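Local coordinates for CELL WALL surface anchor family protein (Streptococcus pneumoniae, PDB 3ZGH) that binds keratin 10 through an MSCRAMM-type domain of a pneumococcal serine-rich repeat surface protein, probably aiding adhesion to host cells, at residues V37-L49 and T59-T71. Sequence-based numbering, arbitrary orientation.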
ATOM      1  N   VAL A  37     -11.559  -8.571  -2.360  1.00 31.61           N
ATOM      2  CA  VAL A  37     -12.653  -8.614  -3.311  1.00 32.68           C
ATOM      3  C   VAL A  37     -13.267  -7.233  -3.413  1.00 31.78           C
ATOM      4  O   VAL A  37     -13.684  -6.637  -2.404  1.00 33.12           O
ATOM      5  CB  VAL A  37     -13.727  -9.647  -2.881  1.00 35.37           C
ATOM      6  CG1 VAL A  37     -14.995  -9.549  -3.760  1.00 37.60           C
ATOM      7  CG2 VAL A  37     -13.141 -11.059  -2.932  1.00 36.42           C
ATOM      8  N   ASP A  38     -13.309  -6.708  -4.623  1.00 30.50           N
ATOM      9  CA  ASP A  38     -14.075  -5.475  -4.879  1.00 31.56           C
ATOM     10  C   ASP A  38     -15.559  -5.839  -4.886  1.00 34.72           C
ATOM     11  O   ASP A  38     -15.997  -6.547  -5.785  1.00 35.54           O
ATOM     12  CB  ASP A  38     -13.645  -4.864  -6.216  1.00 30.86           C
ATOM     13  CG  ASP A  38     -14.442  -3.625  -6.602  1.00 32.29           C
ATOM     14  OD1 ASP A  38     -15.707  -3.643  -6.539  1.00 33.51           O
ATOM     15  OD2 ASP A  38     -13.782  -2.620  -6.976  1.00 32.13           O
ATOM     16  N   SER A  39     -16.303  -5.367  -3.871  1.00 37.60           N
ATOM     17  CA  SER A  39     -17.747  -5.661  -3.650  1.00 42.60           C
ATOM     18  C   SER A  39     -18.667  -5.202  -4.765  1.00 42.56           C
ATOM     19  O   SER A  39     -19.777  -5.727  -4.936  1.00 44.32           O
ATOM     20  CB  SER A  39     -18.279  -4.871  -2.445  1.00 48.63           C
ATOM     21  OG  SER A  39     -17.594  -5.113  -1.253  1.00 53.64           O
ATOM     22  N   VAL A  40     -18.258  -4.155  -5.467  1.00 41.67           N
ATOM     23  CA  VAL A  40     -19.131  -3.562  -6.460  1.00 41.87           C
ATOM     24  C   VAL A  40     -19.059  -4.352  -7.748  1.00 40.70           C
ATOM     25  O   VAL A  40     -20.081  -4.649  -8.347  1.00 43.27           O
ATOM     26  CB  VAL A  40     -18.767  -2.084  -6.727  1.00 43.16           C
ATOM     27  CG1 VAL A  40     -19.667  -1.491  -7.830  1.00 43.62           C
ATOM     28  CG2 VAL A  40     -18.897  -1.280  -5.442  1.00 45.29           C
ATOM     29  N   TYR A  41     -17.856  -4.673  -8.189  1.00 36.61           N
ATOM     30  CA  TYR A  41     -17.684  -5.347  -9.470  1.00 38.17           C
ATOM     31  C   TYR A  41     -17.461  -6.864  -9.317  1.00 40.30           C
ATOM     32  O   TYR A  41     -17.400  -7.578 -10.307  1.00 41.84           O
ATOM     33  CB  TYR A  41     -16.557  -4.665 -10.282  1.00 37.44           C
ATOM     34  CG  TYR A  41     -16.991  -3.281 -10.731  1.00 38.57           C
ATOM     35  CD1 TYR A  41     -17.904  -3.130 -11.765  1.00 42.77           C
ATOM     36  CD2 TYR A  41     -16.559  -2.141 -10.066  1.00 36.59           C
ATOM     37  CE1 TYR A  41     -18.350  -1.854 -12.159  1.00 43.50           C
ATOM     38  CE2 TYR A  41     -16.991  -0.858 -10.459  1.00 37.71           C
ATOM     39  CZ  TYR A  41     -17.888  -0.735 -11.494  1.00 41.09           C
ATOM     40  OH  TYR A  41     -18.306   0.521 -11.856  1.00 42.30           O
ATOM     41  N   ARG A  42     -17.347  -7.336  -8.073  1.00 37.94           N
ATOM     42  CA  ARG A  42     -17.202  -8.772  -7.769  1.00 36.51           C
ATOM     43  C   ARG A  42     -16.016  -9.349  -8.530  1.00 34.91           C
ATOM     44  O   ARG A  42     -16.127 -10.355  -9.243  1.00 37.30           O
ATOM     45  CB  ARG A  42     -18.498  -9.523  -8.079  1.00 39.82           C
ATOM     46  CG  ARG A  42     -19.702  -8.912  -7.369  1.00 50.79           C
ATOM     47  CD  ARG A  42     -20.958  -9.790  -7.411  1.00 67.03           C
ATOM     48  NE  ARG A  42     -21.555  -9.886  -6.080  1.00 81.41           N
ATOM     49  CZ  ARG A  42     -21.597 -10.989  -5.331  1.00 92.12           C
ATOM     50  NH1 ARG A  42     -21.106 -12.143  -5.771  1.00 95.43           N
ATOM     51  NH2 ARG A  42     -22.158 -10.941  -4.129  1.00 96.80           N
ATOM     52  N   VAL A  43     -14.872  -8.686  -8.378  1.00 32.53           N
ATOM     53  CA  VAL A  43     -13.646  -9.123  -9.006  1.00 31.56           C
ATOM     54  C   VAL A  43     -12.581  -9.042  -7.931  1.00 31.87           C
ATOM     55  O   VAL A  43     -12.763  -8.341  -6.929  1.00 33.12           O
ATOM     56  CB  VAL A  43     -13.247  -8.201 -10.193  1.00 38.54           C
ATOM     57  CG1 VAL A  43     -14.219  -8.342 -11.358  1.00 40.85           C
ATOM     58  CG2 VAL A  43     -13.160  -6.732  -9.745  1.00 36.16           C
ATOM     59  N   PRO A  44     -11.465  -9.743  -8.121  1.00 31.32           N
ATOM     60  CA  PRO A  44     -10.375  -9.596  -7.151  1.00 30.38           C
ATOM     61  C   PRO A  44      -9.724  -8.232  -7.249  1.00 28.42           C
ATOM     62  O   PRO A  44      -9.720  -7.621  -8.313  1.00 29.13           O
ATOM     63  CB  PRO A  44      -9.357 -10.664  -7.581  1.00 30.81           C
ATOM     64  CG  PRO A  44     -10.155 -11.658  -8.393  1.00 33.65           C
ATOM     65  CD  PRO A  44     -11.210 -10.813  -9.098  1.00 33.89           C
ATOM     66  N   ILE A  45      -9.152  -7.781  -6.145  1.00 26.43           N
ATOM     67  CA  ILE A  45      -8.285  -6.610  -6.150  1.00 25.08           C
ATOM     68  C   ILE A  45      -7.058  -7.072  -5.382  1.00 25.20           C
ATOM     69  O   ILE A  45      -7.181  -7.945  -4.497  1.00 26.48           O
ATOM     70  CB  ILE A  45      -8.988  -5.387  -5.517  1.00 24.23           C
ATOM     71  CG1 ILE A  45      -8.132  -4.114  -5.654  1.00 25.10           C
ATOM     72  CG2 ILE A  45      -9.328  -5.627  -4.040  1.00 24.81           C
ATOM     73  CD1 ILE A  45      -8.933  -2.853  -5.317  1.00 27.41           C
ATOM     74  N   TYR A  46      -5.891  -6.539  -5.732  1.00 23.78           N
ATOM     75  CA  TYR A  46      -4.640  -7.017  -5.178  1.00 23.83           C
ATOM     76  C   TYR A  46      -3.844  -5.896  -4.542  1.00 23.59           C
ATOM     77  O   TYR A  46      -4.061  -4.700  -4.865  1.00 24.40           O
ATOM     78  CB  TYR A  46      -3.791  -7.658  -6.280  1.00 22.03           C
ATOM     79  CG  TYR A  46      -4.521  -8.751  -7.028  1.00 24.69           C
ATOM     80  CD1 TYR A  46      -4.458 -10.063  -6.592  1.00 27.11           C
ATOM     81  CD2 TYR A  46      -5.311  -8.463  -8.169  1.00 25.96           C
ATOM     82  CE1 TYR A  46      -5.131 -11.099  -7.261  1.00 28.75           C
ATOM     83  CE2 TYR A  46      -6.005  -9.497  -8.843  1.00 28.66           C
ATOM     84  CZ  TYR A  46      -5.882 -10.819  -8.379  1.00 29.67           C
ATOM     85  OH  TYR A  46      -6.539 -11.860  -9.003  1.00 30.24           O
ATOM     86  N   TYR A  47      -2.929  -6.268  -3.636  1.00 22.47           N
ATOM     87  CA  TYR A  47      -1.887  -5.325  -3.234  1.00 21.30           C
ATOM     88  C   TYR A  47      -0.520  -5.975  -3.328  1.00 21.23           C
ATOM     89  O   TYR A  47      -0.368  -7.225  -3.355  1.00 24.56           O
ATOM     90  CB  TYR A  47      -2.087  -4.767  -1.824  1.00 22.97           C
ATOM     91  CG  TYR A  47      -1.737  -5.761  -0.731  1.00 25.70           C
ATOM     92  CD1 TYR A  47      -0.424  -5.874  -0.261  1.00 29.98           C
ATOM     93  CD2 TYR A  47      -2.701  -6.618  -0.210  1.00 26.29           C
ATOM     94  CE1 TYR A  47      -0.096  -6.817   0.701  1.00 33.49           C
ATOM     95  CE2 TYR A  47      -2.389  -7.542   0.777  1.00 31.08           C
ATOM     96  CZ  TYR A  47      -1.074  -7.637   1.219  1.00 34.84           C
ATOM     97  OH  TYR A  47      -0.748  -8.557   2.185  1.00 37.81           O
ATOM     98  N   LYS A  48       0.476  -5.096  -3.420  1.00 21.88           N
ATOM     99  CA  LYS A  48       1.858  -5.486  -3.317  1.00 22.67           C
ATOM    100  C   LYS A  48       2.492  -4.529  -2.300  1.00 23.88           C
ATOM    101  O   LYS A  48       2.216  -3.321  -2.315  1.00 24.98           O
ATOM    102  CB  LYS A  48       2.538  -5.380  -4.667  1.00 25.28           C
ATOM    103  CG  LYS A  48       4.046  -5.681  -4.621  1.00 29.52           C
ATOM    104  CD  LYS A  48       4.725  -5.485  -6.005  1.00 56.27           C
ATOM    105  CE  LYS A  48       4.336  -6.589  -6.979  1.00 65.57           C
ATOM    106  NZ  LYS A  48       4.978  -6.467  -8.336  1.00 74.21           N
ATOM    107  N   LEU A  49       3.318  -5.075  -1.411  1.00 23.57           N
ATOM    108  CA  LEU A  49       4.083  -4.253  -0.495  1.00 22.93           C
ATOM    109  C   LEU A  49       5.543  -4.701  -0.624  1.00 22.41           C
ATOM    110  O   LEU A  49       5.882  -5.881  -0.341  1.00 24.28           O
ATOM    111  CB  LEU A  49       3.593  -4.434   0.940  1.00 22.14           C
ATOM    112  CG  LEU A  49       4.368  -3.572   1.942  1.00 23.26           C
ATOM    113  CD1 LEU A  49       3.923  -2.111   1.880  1.00 23.45           C
ATOM    114  CD2 LEU A  49       4.209  -4.127   3.364  1.00 24.91           C
ATOM    115  N   THR A  59      12.463   1.274   3.318  1.00 23.87           N
ATOM    116  CA  THR A  59      11.670   1.910   2.260  1.00 24.56           C
ATOM    117  C   THR A  59      10.492   1.002   1.943  1.00 23.45           C
ATOM    118  O   THR A  59      10.668  -0.192   1.640  1.00 24.64           O
ATOM    119  CB  THR A  59      12.507   2.113   1.004  1.00 24.78           C
ATOM    120  OG1 THR A  59      13.641   2.923   1.347  1.00 25.98           O
ATOM    121  CG2 THR A  59      11.696   2.800  -0.147  1.00 28.89           C
ATOM    122  N   PHE A  60       9.298   1.571   2.030  1.00 23.33           N
ATOM    123  CA  PHE A  60       8.054   0.862   1.766  1.00 22.10           C
ATOM    124  C   PHE A  60       7.466   1.355   0.440  1.00 23.81           C
ATOM    125  O   PHE A  60       7.393   2.584   0.209  1.00 25.45           O
ATOM    126  CB  PHE A  60       7.039   1.177   2.879  1.00 21.64           C
ATOM    127  CG  PHE A  60       7.332   0.542   4.209  1.00 24.45           C
ATOM    128  CD1 PHE A  60       6.679  -0.615   4.591  1.00 26.34           C
ATOM    129  CD2 PHE A  60       8.227   1.125   5.105  1.00 24.78           C
ATOM    130  CE1 PHE A  60       6.938  -1.210   5.849  1.00 26.37           C
ATOM    131  CE2 PHE A  60       8.442   0.577   6.361  1.00 26.00           C
ATOM    132  CZ  PHE A  60       7.818  -0.609   6.722  1.00 26.58           C
ATOM    133  N   THR A  61       7.013   0.428  -0.410  1.00 24.42           N
ATOM    134  CA  THR A  61       6.297   0.775  -1.644  1.00 23.14           C
ATOM    135  C   THR A  61       5.046  -0.113  -1.695  1.00 24.02           C
ATOM    136  O   THR A  61       5.137  -1.348  -1.776  1.00 26.20           O
ATOM    137  CB  THR A  61       7.151   0.558  -2.916  1.00 24.17           C
ATOM    138  OG1 THR A  61       8.384   1.274  -2.801  1.00 26.83           O
ATOM    139  CG2 THR A  61       6.414   1.077  -4.188  1.00 28.73           C
ATOM    140  N   TYR A  62       3.891   0.536  -1.630  1.00 24.56           N
ATOM    141  CA  TYR A  62       2.605  -0.115  -1.484  1.00 23.31           C
ATOM    142  C   TYR A  62       1.705   0.202  -2.665  1.00 21.65           C
ATOM    143  O   TYR A  62       1.419   1.368  -2.910  1.00 25.30           O
ATOM    144  CB  TYR A  62       1.985   0.435  -0.199  1.00 23.81           C
ATOM    145  CG  TYR A  62       0.509   0.182  -0.002  1.00 25.28           C
ATOM    146  CD1 TYR A  62      -0.020  -1.093  -0.068  1.00 26.52           C
ATOM    147  CD2 TYR A  62      -0.351   1.237   0.324  1.00 27.62           C
ATOM    148  CE1 TYR A  62      -1.382  -1.311   0.148  1.00 29.49           C
ATOM    149  CE2 TYR A  62      -1.675   1.031   0.536  1.00 28.29           C
ATOM    150  CZ  TYR A  62      -2.187  -0.232   0.448  1.00 29.75           C
ATOM    151  OH  TYR A  62      -3.522  -0.381   0.688  1.00 32.36           O
ATOM    152  N   THR A  63       1.238  -0.818  -3.370  1.00 22.35           N
ATOM    153  CA  THR A  63       0.466  -0.640  -4.597  1.00 23.45           C
ATOM    154  C   THR A  63      -0.836  -1.414  -4.478  1.00 23.96           C
ATOM    155  O   THR A  63      -0.820  -2.573  -4.071  1.00 27.36           O
ATOM    156  CB  THR A  63       1.221  -1.166  -5.836  1.00 24.08           C
ATOM    157  OG1 THR A  63       2.422  -0.435  -6.008  1.00 26.51           O
ATOM    158  CG2 THR A  63       0.383  -1.022  -7.130  1.00 22.48           C
ATOM    159  N   VAL A  64      -1.948  -0.773  -4.820  1.00 22.84           N
ATOM    160  CA  VAL A  64      -3.227  -1.460  -4.942  1.00 22.23           C
ATOM    161  C   VAL A  64      -3.596  -1.457  -6.419  1.00 22.15           C
ATOM    162  O   VAL A  64      -3.457  -0.438  -7.086  1.00 23.61           O
ATOM    163  CB  VAL A  64      -4.294  -0.742  -4.101  1.00 24.25           C
ATOM    164  CG1 VAL A  64      -5.726  -1.209  -4.476  1.00 27.69           C
ATOM    165  CG2 VAL A  64      -4.017  -0.980  -2.624  1.00 25.89           C
ATOM    166  N   THR A  65      -4.038  -2.594  -6.944  1.00 24.23           N
ATOM    167  CA  THR A  65      -4.261  -2.728  -8.372  1.00 24.54           C
ATOM    168  C   THR A  65      -5.197  -3.894  -8.678  1.00 25.19           C
ATOM    169  O   THR A  65      -5.313  -4.834  -7.874  1.00 25.11           O
ATOM    170  CB  THR A  65      -2.913  -2.965  -9.108  1.00 25.06           C
ATOM    171  OG1 THR A  65      -3.152  -3.193 -10.500  1.00 25.76           O
ATOM    172  CG2 THR A  65      -2.127  -4.150  -8.520  1.00 23.35           C
ATOM    173  N   TYR A  66      -5.839  -3.844  -9.849  1.00 23.94           N
ATOM    174  CA  TYR A  66      -6.640  -4.956 -10.310  1.00 25.08           C
ATOM    175  C   TYR A  66      -5.834  -5.962 -11.116  1.00 27.02           C
ATOM    176  O   TYR A  66      -6.380  -6.981 -11.546  1.00 27.13           O
ATOM    177  CB  TYR A  66      -7.864  -4.461 -11.112  1.00 26.10           C
ATOM    178  CG  TYR A  66      -8.830  -3.716 -10.223  1.00 27.80           C
ATOM    179  CD1 TYR A  66      -9.889  -4.389  -9.588  1.00 28.01           C
ATOM    180  CD2 TYR A  66      -8.664  -2.345  -9.974  1.00 28.89           C
ATOM    181  CE1 TYR A  66     -10.747  -3.712  -8.755  1.00 27.71           C
ATOM    182  CE2 TYR A  66      -9.507  -1.672  -9.146  1.00 28.35           C
ATOM    183  CZ  TYR A  66     -10.550  -2.350  -8.538  1.00 28.57           C
ATOM    184  OH  TYR A  66     -11.413  -1.644  -7.732  1.00 29.58           O
ATOM    185  N   VAL A  67      -4.540  -5.693 -11.306  1.00 27.20           N
ATOM    186  CA  VAL A  67      -3.644  -6.623 -11.999  1.00 26.67           C
ATOM    187  C   VAL A  67      -3.091  -7.645 -10.992  1.00 26.15           C
ATOM    188  O   VAL A  67      -2.521  -7.276  -9.962  1.00 25.64           O
ATOM    189  CB  VAL A  67      -2.443  -5.874 -12.652  1.00 26.85           C
ATOM    190  CG1 VAL A  67      -1.456  -6.867 -13.344  1.00 29.25           C
ATOM    191  CG2 VAL A  67      -2.949  -4.837 -13.676  1.00 25.96           C
ATOM    192  N   ASN A  68      -3.295  -8.924 -11.281  1.00 26.10           N
ATOM    193  CA  ASN A  68      -2.777  -9.990 -10.435  1.00 26.63           C
ATOM    194  C   ASN A  68      -1.244  -9.998 -10.468  1.00 27.20           C
ATOM    195  O   ASN A  68      -0.654 -10.233 -11.521  1.00 28.27           O
ATOM    196  CB  ASN A  68      -3.293 -11.350 -10.938  1.00 27.91           C
ATOM    197  CG  ASN A  68      -2.894 -12.494  -9.992  1.00 29.64           C
ATOM    198  OD1 ASN A  68      -1.869 -12.407  -9.291  1.00 30.16           O
ATOM    199  ND2 ASN A  68      -3.739 -13.516  -9.902  1.00 29.72           N
ATOM    200  N   PRO A  69      -0.585  -9.748  -9.329  1.00 28.11           N
ATOM    201  CA  PRO A  69       0.876  -9.621  -9.413  1.00 29.78           C
ATOM    202  C   PRO A  69       1.554 -10.921  -9.813  1.00 34.05           C
ATOM    203  O   PRO A  69       2.704 -10.908 -10.256  1.00 36.33           O
ATOM    204  CB  PRO A  69       1.299  -9.253  -7.992  1.00 31.27           C
ATOM    205  CG  PRO A  69       0.047  -8.765  -7.292  1.00 32.62           C
ATOM    206  CD  PRO A  69      -1.117  -9.459  -7.982  1.00 31.04           C
ATOM    207  N   LYS A  70       0.868 -12.049  -9.661  1.00 34.35           N
ATOM    208  CA  LYS A  70       1.492 -13.340  -9.976  1.00 35.02           C
ATOM    209  C   LYS A  70       1.656 -13.530 -11.485  1.00 37.34           C
ATOM    210  O   LYS A  70       2.609 -14.150 -11.944  1.00 40.21           O
ATOM    211  CB  LYS A  70       0.648 -14.479  -9.386  1.00 35.84           C
ATOM    212  CG  LYS A  70       1.044 -15.885  -9.859  1.00 41.10           C
ATOM    213  CD  LYS A  70       2.308 -16.345  -9.216  1.00 43.30           C
ATOM    214  CE  LYS A  70       2.624 -17.808  -9.635  1.00 68.20           C
ATOM    215  NZ  LYS A  70       4.022 -18.189  -9.244  1.00 66.27           N
ATOM    216  N   THR A  71       0.703 -13.018 -12.254  1.00 36.31           N
ATOM    217  CA  THR A  71       0.649 -13.243 -13.686  1.00 38.79           C
ATOM    218  C   THR A  71       0.866 -11.951 -14.480  1.00 37.41           C
ATOM    219  O   THR A  71       1.083 -11.991 -15.700  1.00 38.70           O
ATOM    220  CB  THR A  71      -0.756 -13.729 -14.097  1.00 40.95           C
ATOM    221  OG1 THR A  71      -1.723 -12.703 -13.798  1.00 37.74           O
ATOM    222  CG2 THR A  71      -1.131 -15.028 -13.382  1.00 44.52           C
TER
HETATM  223  O   HOH W   1      -8.804  -8.253 -10.843  1.00 29.32           O
HETATM  224  O   HOH W   2       4.449  -8.714 -10.460  1.00 59.63           O
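Tyr66 reaches back across the end of the hairpin formed by strands 43-53 and 57-65, and its hydroxyl donates a hydrogen bond to Asp38, with OH 2.7 Å from OD2. The carboxylate oxygen receives it on its anti lone pair, lies at the edge of the phenol ring in the ring plane, and is also hydrogen-bonded to Tyr84 OH. The other oxygen, OD1, accepts from the backbone N of Val40, an Asx turn, and from that of Tyr41, which extends it to an Asx motif; together they pin the carboxylate. Ile45 covers one face of the Tyr66 ring: CG1, anti to the backbone N (chi1 -174°), stands 4.2 Å from the ring centroid, and CD1 beyond it touches Tyr66 CZ at 3.6 Å and Val64 CG1 at 3.7 Å. Ile86 of strand 85-87 packs against all three residues in the buried interior. Farther along this face, Leu49 CD1 rests on Tyr62 CB.

Between the strands, the antiparallel pairs Tyr46-Thr65 and Lys48-Thr63 each exchange two backbone bonds. On the sheet face that carries these residues, the chain after Thr65 folds over the buried Tyr46 ring. Asn68 CA sits over the ring centre, 3.7 Å from the centroid, and the Asn68 amide stacks at 26° to the ring plane. Pro69 CD meets Tyr46 CG obliquely at 3.6 Å. An ST turn, Val67 N to Thr65 OG1, helps shape this return.

Toward solvent the contact thins. Exposed Lys48 bends at chi3 (-72°), and its CE comes only within 4.2 Å of Pro69 CB; a water joins its NZ to Pro69 O. Another water bridges Pro44 O and Tyr66 O where the pairing ends. The chemistry thus implies two modes of attachment beyond the backbone pairing: the buried face combines apolar packing with a directional phenol-carboxylate bond that probably helps stabilise the Asp38 charge, whereas Lys48 and Pro69 meet through a loose, water-bridged contact.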